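Local coordinates for FACT complex subunit SPT16 (Ashbya gossypii, PDB 6A8M), which probably acts, within the FACT complex, as a histone chaperone that reorganizes nucleosomes during transcription, replication and repair, here represented by its N-terminal, peptidase-like region, at residues 317-322 with 413-417. Sequence-based numbering, arbitrary orientation.
Sequences NYDFLL and YALQL
Leu321 reaches from the helix to the strand between Leu415 and Leu417, two alternate strand residues that turn their side chains to the helix. Its side chain is fully extended, with CG opposite the backbone N (chi1 177°) and CD2 trans to CA, which brings CD2 against the strand, 3.7 Å from CB of Leu415 and 3.9 Å from CB of Leu417. Leu321 and Leu415 run past each other in opposite directions. CD1 of Leu415 meets CB of Asn317, one helical turn earlier, at 3.6 Å. At the other end, Leu417 crosses Leu322 at about a right angle, methyl against methyl, its CD2 3.8 Å from CD2 of Leu322. The hydroxyl oxygen of Tyr318 lies beside CD1 of Leu417 at 4.2 Å, while the hydroxyl itself is hydrogen-bonded to the carbonyl O of Lys436. Beyond Leu415 the contact turns polar: ND2 of Asn317 donates to OH of Tyr413 over 2.9 Å, a bent bond (141° at the hydrogen). Donor amide and phenol ring lie nearly coplanar, and the amide nitrogen comes in at the ring edge. Segments 317-322 and 413-417 run nearly parallel, 24° between their directions; they belong to helix 312-332 and to strand 412-424 of the antiparallel sheet in the M24 peptidase-like domain, consistent with a pita-bread fold. Leu321 also packs on Leu399 and Phe401 of the adjacent strand 394-405, and Thr305 of strand 298-308 touches both Tyr318 and Leu415.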
ATOM      1  N   ASN A 317     -26.461   1.768 -14.676  1.00 17.57           N
ATOM      2  CA  ASN A 317     -25.779   1.742 -13.390  1.00 14.94           C
ATOM      3  C   ASN A 317     -24.283   1.939 -13.546  1.00 15.57           C
ATOM      4  O   ASN A 317     -23.651   2.503 -12.651  1.00 16.51           O
ATOM      5  CB  ASN A 317     -26.104   0.450 -12.656  1.00 14.79           C
ATOM      6  CG  ASN A 317     -27.542   0.433 -12.169  1.00 17.45           C
ATOM      7  OD1 ASN A 317     -28.148   1.497 -11.969  1.00 17.88           O
ATOM      8  ND2 ASN A 317     -28.115  -0.756 -12.027  1.00 17.23           N
ATOM      9  N   TYR A 318     -23.697   1.512 -14.668  1.00 15.58           N
ATOM     10  CA  TYR A 318     -22.298   1.853 -14.893  1.00 15.85           C
ATOM     11  C   TYR A 318     -22.130   3.352 -15.100  1.00 17.56           C
ATOM     12  O   TYR A 318     -21.163   3.946 -14.616  1.00 15.77           O
ATOM     13  CB  TYR A 318     -21.714   1.087 -16.078  1.00 15.31           C
ATOM     14  CG  TYR A 318     -20.258   1.457 -16.262  1.00 15.25           C
ATOM     15  CD1 TYR A 318     -19.273   0.860 -15.492  1.00 16.43           C
ATOM     16  CD2 TYR A 318     -19.878   2.458 -17.144  1.00 14.44           C
ATOM     17  CE1 TYR A 318     -17.931   1.224 -15.624  1.00 14.32           C
ATOM     18  CE2 TYR A 318     -18.535   2.826 -17.292  1.00 16.45           C
ATOM     19  CZ  TYR A 318     -17.571   2.198 -16.520  1.00 16.39           C
ATOM     20  OH  TYR A 318     -16.242   2.548 -16.629  1.00 16.28           O
ATOM     21  N   ASP A 319     -23.055   3.978 -15.827  1.00 16.82           N
ATOM     22  CA  ASP A 319     -23.000   5.431 -15.976  1.00 15.93           C
ATOM     23  C   ASP A 319     -23.051   6.113 -14.622  1.00 17.21           C
ATOM     24  O   ASP A 319     -22.311   7.073 -14.370  1.00 18.20           O
ATOM     25  CB  ASP A 319     -24.150   5.926 -16.853  1.00 18.19           C
ATOM     26  CG  ASP A 319     -23.989   5.541 -18.312  1.00 20.74           C
ATOM     27  OD1 ASP A 319     -22.850   5.208 -18.724  1.00 18.47           O
ATOM     28  OD2 ASP A 319     -25.007   5.594 -19.040  1.00 21.36           O
ATOM     29  N   PHE A 320     -23.944   5.645 -13.748  1.00 17.12           N
ATOM     30  CA  PHE A 320     -24.032   6.189 -12.396  1.00 16.89           C
ATOM     31  C   PHE A 320     -22.740   5.977 -11.620  1.00 16.17           C
ATOM     32  O   PHE A 320     -22.274   6.883 -10.923  1.00 17.13           O
ATOM     33  CB  PHE A 320     -25.200   5.558 -11.638  1.00 15.27           C
ATOM     34  CG  PHE A 320     -25.136   5.827 -10.169  1.00 17.45           C
ATOM     35  CD1 PHE A 320     -25.514   7.059  -9.684  1.00 19.68           C
ATOM     36  CD2 PHE A 320     -24.613   4.877  -9.288  1.00 19.53           C
ATOM     37  CE1 PHE A 320     -25.430   7.333  -8.334  1.00 20.07           C
ATOM     38  CE2 PHE A 320     -24.513   5.150  -7.941  1.00 19.33           C
ATOM     39  CZ  PHE A 320     -24.916   6.371  -7.467  1.00 18.90           C
ATOM     40  N   LEU A 321     -22.153   4.776 -11.713  1.00 14.05           N
ATOM     41  CA  LEU A 321     -20.910   4.496 -10.999  1.00 13.60           C
ATOM     42  C   LEU A 321     -19.830   5.510 -11.358  1.00 14.77           C
ATOM     43  O   LEU A 321     -19.098   5.983 -10.480  1.00 14.47           O
ATOM     44  CB  LEU A 321     -20.443   3.072 -11.314  1.00 15.88           C
ATOM     45  CG  LEU A 321     -19.129   2.580 -10.727  1.00 17.56           C
ATOM     46  CD1 LEU A 321     -19.231   2.527  -9.210  1.00 16.54           C
ATOM     47  CD2 LEU A 321     -18.817   1.201 -11.300  1.00 18.62           C
ATOM     48  N   LEU A 322     -19.741   5.887 -12.640  1.00 16.21           N
ATOM     49  CA  LEU A 322     -18.793   6.925 -13.044  1.00 16.28           C
ATOM     50  C   LEU A 322     -19.082   8.251 -12.359  1.00 16.52           C
ATOM     51  O   LEU A 322     -18.156   8.935 -11.897  1.00 18.93           O
ATOM     52  CB  LEU A 322     -18.834   7.128 -14.556  1.00 18.14           C
ATOM     53  CG  LEU A 322     -18.129   6.110 -15.428  1.00 18.60           C
ATOM     54  CD1 LEU A 322     -18.370   6.473 -16.904  1.00 18.65           C
ATOM     55  CD2 LEU A 322     -16.634   6.049 -15.100  1.00 18.55           C
ATOM     56  N   TYR A 413     -24.986  -9.587 -11.832  1.00 15.16           N
ATOM     57  CA  TYR A 413     -23.841  -8.761 -12.188  1.00 13.10           C
ATOM     58  C   TYR A 413     -23.351  -7.979 -10.977  1.00 13.54           C
ATOM     59  O   TYR A 413     -23.896  -8.074  -9.876  1.00 15.29           O
ATOM     60  CB  TYR A 413     -24.157  -7.828 -13.359  1.00 14.13           C
ATOM     61  CG  TYR A 413     -25.152  -6.710 -13.124  1.00 15.41           C
ATOM     62  CD1 TYR A 413     -26.526  -6.941 -13.207  1.00 17.02           C
ATOM     63  CD2 TYR A 413     -24.710  -5.403 -12.911  1.00 17.32           C
ATOM     64  CE1 TYR A 413     -27.439  -5.884 -13.036  1.00 18.43           C
ATOM     65  CE2 TYR A 413     -25.601  -4.352 -12.736  1.00 17.36           C
ATOM     66  CZ  TYR A 413     -26.952  -4.596 -12.801  1.00 19.44           C
ATOM     67  OH  TYR A 413     -27.825  -3.540 -12.639  1.00 20.02           O
ATOM     68  N   ALA A 414     -22.257  -7.264 -11.188  1.00 14.13           N
ATOM     69  CA  ALA A 414     -21.623  -6.470 -10.150  1.00 11.90           C
ATOM     70  C   ALA A 414     -20.867  -5.381 -10.881  1.00 12.16           C
ATOM     71  O   ALA A 414     -20.645  -5.467 -12.093  1.00 15.03           O
ATOM     72  CB  ALA A 414     -20.692  -7.305  -9.253  1.00 11.74           C
ATOM     73  N   LEU A 415     -20.508  -4.343 -10.147  1.00 12.74           N
ATOM     74  CA  LEU A 415     -19.824  -3.198 -10.732  1.00 12.16           C
ATOM     75  C   LEU A 415     -18.680  -2.800  -9.829  1.00 13.71           C
ATOM     76  O   LEU A 415     -18.831  -2.774  -8.605  1.00 14.81           O
ATOM     77  CB  LEU A 415     -20.763  -1.978 -10.902  1.00 14.81           C
ATOM     78  CG  LEU A 415     -21.998  -2.236 -11.768  1.00 18.48           C
ATOM     79  CD1 LEU A 415     -22.978  -1.066 -11.667  1.00 21.67           C
ATOM     80  CD2 LEU A 415     -21.594  -2.473 -13.226  1.00 17.86           C
ATOM     81  N   GLN A 416     -17.553  -2.427 -10.424  1.00 12.80           N
ATOM     82  CA  GLN A 416     -16.452  -1.992  -9.590  1.00 11.66           C
ATOM     83  C   GLN A 416     -15.551  -1.057 -10.379  1.00 13.95           C
ATOM     84  O   GLN A 416     -15.203  -1.337 -11.524  1.00 16.58           O
ATOM     85  CB  GLN A 416     -15.661  -3.193  -9.058  1.00 13.41           C
ATOM     86  CG  GLN A 416     -14.548  -2.802  -8.124  1.00 16.27           C
ATOM     87  CD  GLN A 416     -13.994  -3.993  -7.396  1.00 16.58           C
ATOM     88  OE1 GLN A 416     -13.506  -4.959  -8.027  1.00 17.48           O
ATOM     89  NE2 GLN A 416     -14.095  -3.964  -6.075  1.00 17.70           N
ATOM     90  N   LEU A 417     -15.147   0.039  -9.742  1.00 14.17           N
ATOM     91  CA  LEU A 417     -14.270   1.012 -10.374  1.00 12.54           C
ATOM     92  C   LEU A 417     -13.282   1.486  -9.326  1.00 11.13           C
ATOM     93  O   LEU A 417     -13.697   1.818  -8.216  1.00 13.29           O
ATOM     94  CB  LEU A 417     -15.092   2.199 -10.894  1.00 15.51           C
ATOM     95  CG  LEU A 417     -14.387   3.248 -11.739  1.00 18.12           C
ATOM     96  CD1 LEU A 417     -13.958   2.632 -13.076  1.00 19.55           C
ATOM     97  CD2 LEU A 417     -15.305   4.448 -11.952  1.00 18.82           C
TER